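Local coordinates for ATP-dependent RNA helicase HrpB (Escherichia coli, PDB 6EUD), which hydrolyses ATP to ADP and phosphate as a DExH-box NTPase of the DEAH/RHA helicase group and binds single-stranded RNA, at residues L211-V225 and M268-T280. Residues are numbered along the deposited sequence; the frame is centred on the assembly and turned at random.
Sequences LRQESGSLLLFLPGV and MRKVVLATNIAET
L218 to F221 pair in parallel with V271 to A274: the axes of strands 217-221 and 269-274 approach to 4.7 Å at 14°. Five backbone hydrogen bonds form the ladder, L218 N–K270 O, V272 N–L218 O, L220 N–V272 O, A274 N–L220 O and L222 N–A274 O. Before it, S217 OG takes a nearly straight bond from K270 N (3.0 Å, 177° at the hydrogen), the hydroxyl standing in for the carbonyl of G216, which R269 occupies.

R269 clasps the turn between helix 199-213 and strand 217-221. Its chain turns about the CG-CD bond (chi3 -56°), and the guanidinium meets three carbonyls: NH1 donates to L211 O (2.7 Å), NH2 to E214 O, tilted from the guanidinium plane, and NE and NH2 both donate to G216 O, NH2 in the carbonyl plane on a lone pair and NE from above that plane. L211 CD2 lies 3.7 Å over the centre of one guanidinium face, while L211 CD1 touches V271 CG2.

On one sheet face L218 and V271 run side by side, and L220 CD2 meets L273 CD2. On the other, L219 CD1 packs on V272 CG1 at 3.7 Å, and the F221 ring presents CE2 to A278 CB (3.6 Å), with E279 N near the ring plane. A water bridges L222 O and N276 N, the latter bond weak.

This pairing belongs to the RecA-like C-terminal helicase domain. Strand 287-302 flanks 217-221 and strand 243-248 flanks 269-274; helix 199-213 packs on L218 and L220, whereas helix 317-325 contacts F221 and its R323 forms a salt bridge with E279.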
ATOM      1  N   LEU A 211      -1.811 -28.088  29.521  1.00 34.98           N
ATOM      2  CA  LEU A 211      -2.787 -29.119  29.813  1.00 38.13           C
ATOM      3  C   LEU A 211      -2.402 -29.871  31.074  1.00 39.03           C
ATOM      4  O   LEU A 211      -3.252 -30.338  31.820  1.00 38.37           O
ATOM      5  CB  LEU A 211      -2.902 -30.092  28.634  1.00 37.26           C
ATOM      6  CG  LEU A 211      -3.471 -29.491  27.345  1.00 38.45           C
ATOM      7  CD1 LEU A 211      -3.419 -30.491  26.194  1.00 42.62           C
ATOM      8  CD2 LEU A 211      -4.886 -29.025  27.581  1.00 36.92           C
ATOM      9  N   ARG A 212      -1.105 -29.989  31.306  1.00 41.09           N
ATOM     10  CA  ARG A 212      -0.612 -30.754  32.438  1.00 39.62           C
ATOM     11  C   ARG A 212      -0.764 -29.979  33.738  1.00 34.65           C
ATOM     12  O   ARG A 212      -1.019 -30.557  34.774  1.00 39.09           O
ATOM     13  CB  ARG A 212       0.849 -31.136  32.229  1.00 43.45           C
ATOM     14  CG  ARG A 212       1.389 -32.154  33.245  1.00 48.05           C
ATOM     15  CD  ARG A 212       2.911 -32.306  33.148  1.00 48.42           C
ATOM     16  NE  ARG A 212       3.604 -31.099  33.597  1.00 52.90           N
ATOM     17  CZ  ARG A 212       3.850 -30.805  34.874  1.00 62.21           C
ATOM     18  NH1 ARG A 212       3.467 -31.634  35.844  1.00 66.40           N
ATOM     19  NH2 ARG A 212       4.484 -29.681  35.191  1.00 65.44           N
ATOM     20  N   GLN A 213      -0.593 -28.666  33.683  1.00 34.69           N
ATOM     21  CA  GLN A 213      -0.608 -27.879  34.900  1.00 41.54           C
ATOM     22  C   GLN A 213      -1.980 -27.308  35.208  1.00 39.65           C
ATOM     23  O   GLN A 213      -2.286 -27.003  36.357  1.00 45.92           O
ATOM     24  CB  GLN A 213       0.411 -26.742  34.815  1.00 45.33           C
ATOM     25  CG  GLN A 213       1.849 -27.203  34.827  1.00 56.03           C
ATOM     26  CD  GLN A 213       2.811 -26.046  35.001  1.00 66.86           C
ATOM     27  OE1 GLN A 213       2.456 -25.010  35.564  1.00 74.18           O
ATOM     28  NE2 GLN A 213       4.033 -26.212  34.508  1.00 71.66           N
ATOM     29  N   GLU A 214      -2.806 -27.155  34.184  1.00 33.24           N
ATOM     30  CA  GLU A 214      -4.032 -26.395  34.348  1.00 36.28           C
ATOM     31  C   GLU A 214      -5.234 -27.235  33.963  1.00 35.65           C
ATOM     32  O   GLU A 214      -5.150 -28.163  33.163  1.00 36.46           O
ATOM     33  CB  GLU A 214      -4.015 -25.094  33.527  1.00 35.76           C
ATOM     34  CG  GLU A 214      -2.760 -24.237  33.652  1.00 40.00           C
ATOM     35  CD  GLU A 214      -2.538 -23.695  35.042  1.00 47.37           C
ATOM     36  OE1 GLU A 214      -3.497 -23.670  35.847  1.00 46.87           O
ATOM     37  OE2 GLU A 214      -1.391 -23.283  35.321  1.00 50.58           O
ATOM     38  N   SER A 215      -6.353 -26.901  34.579  1.00 35.28           N
ATOM     39  CA  SER A 215      -7.612 -27.587  34.361  1.00 36.84           C
ATOM     40  C   SER A 215      -8.405 -26.904  33.247  1.00 35.29           C
ATOM     41  O   SER A 215      -8.342 -25.686  33.100  1.00 32.14           O
ATOM     42  CB  SER A 215      -8.413 -27.610  35.668  1.00 38.53           C
ATOM     43  OG  SER A 215      -9.780 -27.857  35.414  1.00 45.70           O
ATOM     44  N   GLY A 216      -9.129 -27.688  32.449  1.00 37.83           N
ATOM     45  CA  GLY A 216     -10.081 -27.120  31.502  1.00 36.86           C
ATOM     46  C   GLY A 216      -9.814 -27.393  30.042  1.00 35.62           C
ATOM     47  O   GLY A 216      -8.811 -28.011  29.689  1.00 35.77           O
ATOM     48  N   SER A 217     -10.731 -26.952  29.189  1.00 34.16           N
ATOM     49  CA  SER A 217     -10.528 -27.054  27.752  1.00 30.87           C
ATOM     50  C   SER A 217      -9.770 -25.837  27.276  1.00 30.96           C
ATOM     51  O   SER A 217      -9.790 -24.776  27.915  1.00 29.86           O
ATOM     52  CB  SER A 217     -11.847 -27.195  26.996  1.00 33.70           C
ATOM     53  OG  SER A 217     -12.381 -28.494  27.180  1.00 37.00           O
ATOM     54  N   LEU A 218      -9.114 -26.008  26.133  1.00 31.51           N
ATOM     55  CA  LEU A 218      -8.080 -25.105  25.700  1.00 29.81           C
ATOM     56  C   LEU A 218      -8.304 -24.697  24.256  1.00 33.28           C
ATOM     57  O   LEU A 218      -8.571 -25.549  23.402  1.00 34.44           O
ATOM     58  CB  LEU A 218      -6.707 -25.772  25.868  1.00 29.82           C
ATOM     59  CG  LEU A 218      -5.416 -24.982  25.635  1.00 24.75           C
ATOM     60  CD1 LEU A 218      -4.242 -25.610  26.430  1.00 28.04           C
ATOM     61  CD2 LEU A 218      -5.101 -24.959  24.156  1.00 24.45           C
ATOM     62  N   LEU A 219      -8.164 -23.396  23.994  1.00 31.78           N
ATOM     63  CA  LEU A 219      -8.277 -22.840  22.649  1.00 30.59           C
ATOM     64  C   LEU A 219      -6.907 -22.346  22.174  1.00 32.55           C
ATOM     65  O   LEU A 219      -6.282 -21.468  22.789  1.00 33.04           O
ATOM     66  CB  LEU A 219      -9.296 -21.688  22.605  1.00 28.46           C
ATOM     67  CG  LEU A 219      -9.484 -20.947  21.266  1.00 30.76           C
ATOM     68  CD1 LEU A 219      -9.943 -21.869  20.101  1.00 25.23           C
ATOM     69  CD2 LEU A 219     -10.470 -19.796  21.459  1.00 29.68           C
ATOM     70  N   LEU A 220      -6.452 -22.921  21.075  1.00 31.85           N
ATOM     71  CA  LEU A 220      -5.132 -22.637  20.534  1.00 31.05           C
ATOM     72  C   LEU A 220      -5.249 -21.856  19.226  1.00 31.03           C
ATOM     73  O   LEU A 220      -5.805 -22.372  18.257  1.00 34.14           O
ATOM     74  CB  LEU A 220      -4.375 -23.952  20.316  1.00 28.76           C
ATOM     75  CG  LEU A 220      -3.066 -23.946  19.539  1.00 32.60           C
ATOM     76  CD1 LEU A 220      -2.044 -22.990  20.159  1.00 29.26           C
ATOM     77  CD2 LEU A 220      -2.515 -25.383  19.467  1.00 34.33           C
ATOM     78  N   PHE A 221      -4.737 -20.626  19.202  1.00 27.28           N
ATOM     79  CA  PHE A 221      -4.764 -19.804  17.990  1.00 29.90           C
ATOM     80  C   PHE A 221      -3.513 -20.034  17.171  1.00 32.00           C
ATOM     81  O   PHE A 221      -2.421 -19.927  17.699  1.00 31.66           O
ATOM     82  CB  PHE A 221      -4.897 -18.307  18.326  1.00 29.33           C
ATOM     83  CG  PHE A 221      -6.266 -17.915  18.884  1.00 30.83           C
ATOM     84  CD1 PHE A 221      -6.456 -17.715  20.258  1.00 28.50           C
ATOM     85  CD2 PHE A 221      -7.359 -17.744  18.033  1.00 30.95           C
ATOM     86  CE1 PHE A 221      -7.712 -17.345  20.776  1.00 27.07           C
ATOM     87  CE2 PHE A 221      -8.619 -17.376  18.539  1.00 27.15           C
ATOM     88  CZ  PHE A 221      -8.796 -17.174  19.909  1.00 24.31           C
ATOM     89  N   LEU A 222      -3.688 -20.351  15.885  1.00 32.92           N
ATOM     90  CA  LEU A 222      -2.586 -20.592  14.952  1.00 29.64           C
ATOM     91  C   LEU A 222      -2.772 -19.753  13.680  1.00 33.51           C
ATOM     92  O   LEU A 222      -3.872 -19.250  13.430  1.00 35.07           O
ATOM     93  CB  LEU A 222      -2.513 -22.087  14.632  1.00 29.51           C
ATOM     94  CG  LEU A 222      -2.097 -22.861  15.879  1.00 24.80           C
ATOM     95  CD1 LEU A 222      -2.183 -24.370  15.706  1.00 24.64           C
ATOM     96  CD2 LEU A 222      -0.678 -22.415  16.260  1.00 24.03           C
ATOM     97  N   PRO A 223      -1.704 -19.590  12.866  1.00 34.62           N
ATOM     98  CA  PRO A 223      -1.828 -18.705  11.694  1.00 35.50           C
ATOM     99  C   PRO A 223      -2.717 -19.252  10.563  1.00 42.11           C
ATOM    100  O   PRO A 223      -3.401 -18.468   9.904  1.00 49.87           O
ATOM    101  CB  PRO A 223      -0.383 -18.576  11.196  1.00 33.71           C
ATOM    102  CG  PRO A 223       0.491 -19.004  12.370  1.00 27.76           C
ATOM    103  CD  PRO A 223      -0.314 -20.049  13.063  1.00 31.43           C
ATOM    104  N   GLY A 224      -2.689 -20.558  10.323  1.00 36.45           N
ATOM    105  CA  GLY A 224      -3.488 -21.132   9.262  1.00 34.42           C
ATOM    106  C   GLY A 224      -3.649 -22.637   9.322  1.00 40.00           C
ATOM    107  O   GLY A 224      -3.122 -23.305  10.221  1.00 42.45           O
ATOM    108  N   VAL A 225      -4.371 -23.170   8.338  1.00 37.46           N
ATOM    109  CA  VAL A 225      -4.709 -24.581   8.273  1.00 32.79           C
ATOM    110  C   VAL A 225      -3.501 -25.506   8.325  1.00 28.79           C
ATOM    111  O   VAL A 225      -3.482 -26.497   9.069  1.00 33.48           O
ATOM    112  CB  VAL A 225      -5.504 -24.877   7.004  1.00 41.65           C
ATOM    113  CG1 VAL A 225      -5.823 -26.388   6.897  1.00 42.91           C
ATOM    114  CG2 VAL A 225      -6.789 -24.060   7.005  1.00 43.80           C
ATOM    115  N   MET A 268     -14.005 -35.749  29.542  1.00 56.55           N
ATOM    116  CA  MET A 268     -12.898 -35.365  28.683  1.00 52.73           C
ATOM    117  C   MET A 268     -12.755 -33.847  28.529  1.00 45.26           C
ATOM    118  O   MET A 268     -13.629 -33.079  28.910  1.00 44.26           O
ATOM    119  CB  MET A 268     -13.062 -36.028  27.317  1.00 54.40           C
ATOM    120  CG  MET A 268     -13.011 -37.563  27.378  1.00 54.47           C
ATOM    121  SD  MET A 268     -12.887 -38.246  25.728  1.00 82.24           S
ATOM    122  CE  MET A 268     -14.285 -37.447  24.948  1.00 74.45           C
ATOM    123  N   ARG A 269     -11.621 -33.432  27.990  1.00 40.50           N
ATOM    124  CA  ARG A 269     -11.337 -32.030  27.729  1.00 39.53           C
ATOM    125  C   ARG A 269     -10.938 -31.905  26.273  1.00 36.54           C
ATOM    126  O   ARG A 269     -10.449 -32.865  25.694  1.00 41.38           O
ATOM    127  CB  ARG A 269     -10.221 -31.522  28.649  1.00 40.58           C
ATOM    128  CG  ARG A 269      -8.891 -32.260  28.472  1.00 40.81           C
ATOM    129  CD  ARG A 269      -7.966 -32.096  29.664  1.00 38.75           C
ATOM    130  NE  ARG A 269      -7.714 -30.698  29.976  1.00 36.34           N
ATOM    131  CZ  ARG A 269      -6.655 -30.273  30.650  1.00 36.79           C
ATOM    132  NH1 ARG A 269      -5.751 -31.149  31.068  1.00 36.56           N
ATOM    133  NH2 ARG A 269      -6.490 -28.977  30.902  1.00 36.55           N
ATOM    134  N   LYS A 270     -11.129 -30.736  25.675  1.00 33.76           N
ATOM    135  CA  LYS A 270     -10.772 -30.553  24.271  1.00 33.90           C
ATOM    136  C   LYS A 270      -9.724 -29.470  24.041  1.00 37.05           C
ATOM    137  O   LYS A 270      -9.663 -28.468  24.756  1.00 40.91           O
ATOM    138  CB  LYS A 270     -12.025 -30.235  23.443  1.00 38.36           C
ATOM    139  CG  LYS A 270     -12.640 -28.893  23.775  1.00 43.18           C
ATOM    140  CD  LYS A 270     -13.886 -28.582  22.947  1.00 46.58           C
ATOM    141  CE  LYS A 270     -14.396 -27.197  23.323  1.00 43.47           C
ATOM    142  NZ  LYS A 270     -15.610 -26.792  22.601  1.00 43.99           N
ATOM    143  N   VAL A 271      -8.891 -29.694  23.032  1.00 36.51           N
ATOM    144  CA  VAL A 271      -8.036 -28.661  22.492  1.00 33.76           C
ATOM    145  C   VAL A 271      -8.584 -28.239  21.140  1.00 34.75           C
ATOM    146  O   VAL A 271      -8.634 -29.037  20.214  1.00 41.41           O
ATOM    147  CB  VAL A 271      -6.587 -29.131  22.327  1.00 32.03           C
ATOM    148  CG1 VAL A 271      -5.745 -28.029  21.659  1.00 25.72           C
ATOM    149  CG2 VAL A 271      -6.005 -29.536  23.681  1.00 30.49           C
ATOM    150  N   VAL A 272      -9.001 -26.989  21.033  1.00 29.67           N
ATOM    151  CA  VAL A 272      -9.498 -26.481  19.776  1.00 32.77           C
ATOM    152  C   VAL A 272      -8.382 -25.717  19.098  1.00 34.59           C
ATOM    153  O   VAL A 272      -7.848 -24.754  19.644  1.00 39.02           O
ATOM    154  CB  VAL A 272     -10.738 -25.585  19.962  1.00 26.87           C
ATOM    155  CG1 VAL A 272     -11.201 -25.054  18.642  1.00 29.30           C
ATOM    156  CG2 VAL A 272     -11.852 -26.370  20.595  1.00 31.08           C
ATOM    157  N   LEU A 273      -8.008 -26.181  17.914  1.00 35.08           N
ATOM    158  CA  LEU A 273      -6.962 -25.552  17.130  1.00 32.96           C
ATOM    159  C   LEU A 273      -7.645 -24.707  16.055  1.00 35.83           C
ATOM    160  O   LEU A 273      -8.300 -25.229  15.163  1.00 36.16           O
ATOM    161  CB  LEU A 273      -6.025 -26.602  16.520  1.00 33.34           C
ATOM    162  CG  LEU A 273      -5.385 -27.688  17.412  1.00 32.64           C
ATOM    163  CD1 LEU A 273      -6.277 -28.933  17.544  1.00 27.59           C
ATOM    164  CD2 LEU A 273      -3.984 -28.072  16.914  1.00 29.99           C
ATOM    165  N   ALA A 274      -7.502 -23.394  16.146  1.00 35.62           N
ATOM    166  CA  ALA A 274      -8.260 -22.500  15.283  1.00 34.49           C
ATOM    167  C   ALA A 274      -7.400 -21.379  14.733  1.00 35.90           C
ATOM    168  O   ALA A 274      -6.324 -21.081  15.276  1.00 39.29           O
ATOM    169  CB  ALA A 274      -9.458 -21.920  16.047  1.00 31.57           C
ATOM    170  N   THR A 275      -7.882 -20.768  13.653  1.00 35.46           N
ATOM    171  CA  THR A 275      -7.351 -19.503  13.153  1.00 36.64           C
ATOM    172  C   THR A 275      -8.065 -18.362  13.862  1.00 41.50           C
ATOM    173  O   THR A 275      -8.984 -18.614  14.647  1.00 38.79           O
ATOM    174  CB  THR A 275      -7.564 -19.364  11.654  1.00 37.96           C
ATOM    175  OG1 THR A 275      -8.972 -19.378  11.400  1.00 45.35           O
ATOM    176  CG2 THR A 275      -6.911 -20.516  10.915  1.00 37.53           C
ATOM    177  N   ASN A 276      -7.707 -17.111  13.558  1.00 47.22           N
ATOM    178  CA  ASN A 276      -8.310 -15.987  14.290  1.00 50.32           C
ATOM    179  C   ASN A 276      -9.802 -15.748  14.008  1.00 53.01           C
ATOM    180  O   ASN A 276     -10.383 -14.784  14.499  1.00 50.66           O
ATOM    181  CB  ASN A 276      -7.524 -14.690  14.052  1.00 48.62           C
ATOM    182  CG  ASN A 276      -7.409 -14.322  12.598  1.00 51.63           C
ATOM    183  OD1 ASN A 276      -8.001 -14.957  11.718  1.00 52.99           O
ATOM    184  ND2 ASN A 276      -6.625 -13.284  12.332  1.00 51.26           N
ATOM    185  N   ILE A 277     -10.438 -16.642  13.265  1.00 59.35           N
ATOM    186  CA  ILE A 277     -11.890 -16.594  13.170  1.00 65.69           C
ATOM    187  C   ILE A 277     -12.516 -16.871  14.543  1.00 68.31           C
ATOM    188  O   ILE A 277     -13.675 -16.535  14.785  1.00 73.74           O
ATOM    189  CB  ILE A 277     -12.429 -17.602  12.154  1.00 69.76           C
ATOM    190  CG1 ILE A 277     -12.376 -19.018  12.727  1.00 68.77           C
ATOM    191  CG2 ILE A 277     -11.625 -17.514  10.868  1.00 74.40           C
ATOM    192  CD1 ILE A 277     -13.217 -20.002  11.967  1.00 70.81           C
ATOM    193  N   ALA A 278     -11.747 -17.479  15.444  1.00 59.21           N
ATOM    194  CA  ALA A 278     -12.243 -17.752  16.787  1.00 56.96           C
ATOM    195  C   ALA A 278     -12.037 -16.544  17.707  1.00 53.28           C
ATOM    196  O   ALA A 278     -12.499 -16.528  18.848  1.00 52.89           O
ATOM    197  CB  ALA A 278     -11.569 -18.987  17.360  1.00 53.67           C
ATOM    198  N   GLU A 279     -11.357 -15.527  17.192  1.00 50.63           N
ATOM    199  CA  GLU A 279     -10.991 -14.368  17.992  1.00 52.99           C
ATOM    200  C   GLU A 279     -12.196 -13.496  18.350  1.00 58.82           C
ATOM    201  O   GLU A 279     -12.288 -12.993  19.470  1.00 62.52           O
ATOM    202  CB  GLU A 279      -9.935 -13.535  17.256  1.00 53.24           C
ATOM    203  CG  GLU A 279      -9.293 -12.435  18.097  1.00 57.26           C
ATOM    204  CD  GLU A 279      -8.317 -11.573  17.304  1.00 57.51           C
ATOM    205  OE1 GLU A 279      -7.314 -12.119  16.779  1.00 55.58           O
ATOM    206  OE2 GLU A 279      -8.562 -10.345  17.212  1.00 59.62           O
ATOM    207  N   THR A 280     -13.112 -13.309  17.403  1.00 61.81           N
ATOM    208  CA  THR A 280     -14.267 -12.431  17.617  1.00 65.28           C
ATOM    209  C   THR A 280     -15.537 -12.967  16.967  1.00 68.88           C
ATOM    210  O   THR A 280     -16.618 -12.805  17.517  1.00 71.23           O
ATOM    211  CB  THR A 280     -14.031 -10.989  17.065  1.00 74.54           C
ATOM    212  OG1 THR A 280     -13.872 -11.037  15.638  1.00 77.08           O
ATOM    213  CG2 THR A 280     -12.811 -10.328  17.693  1.00 68.30           C
TER
HETATM  214  O   HOH W   1      -4.847 -16.410  13.371  1.00 45.49           O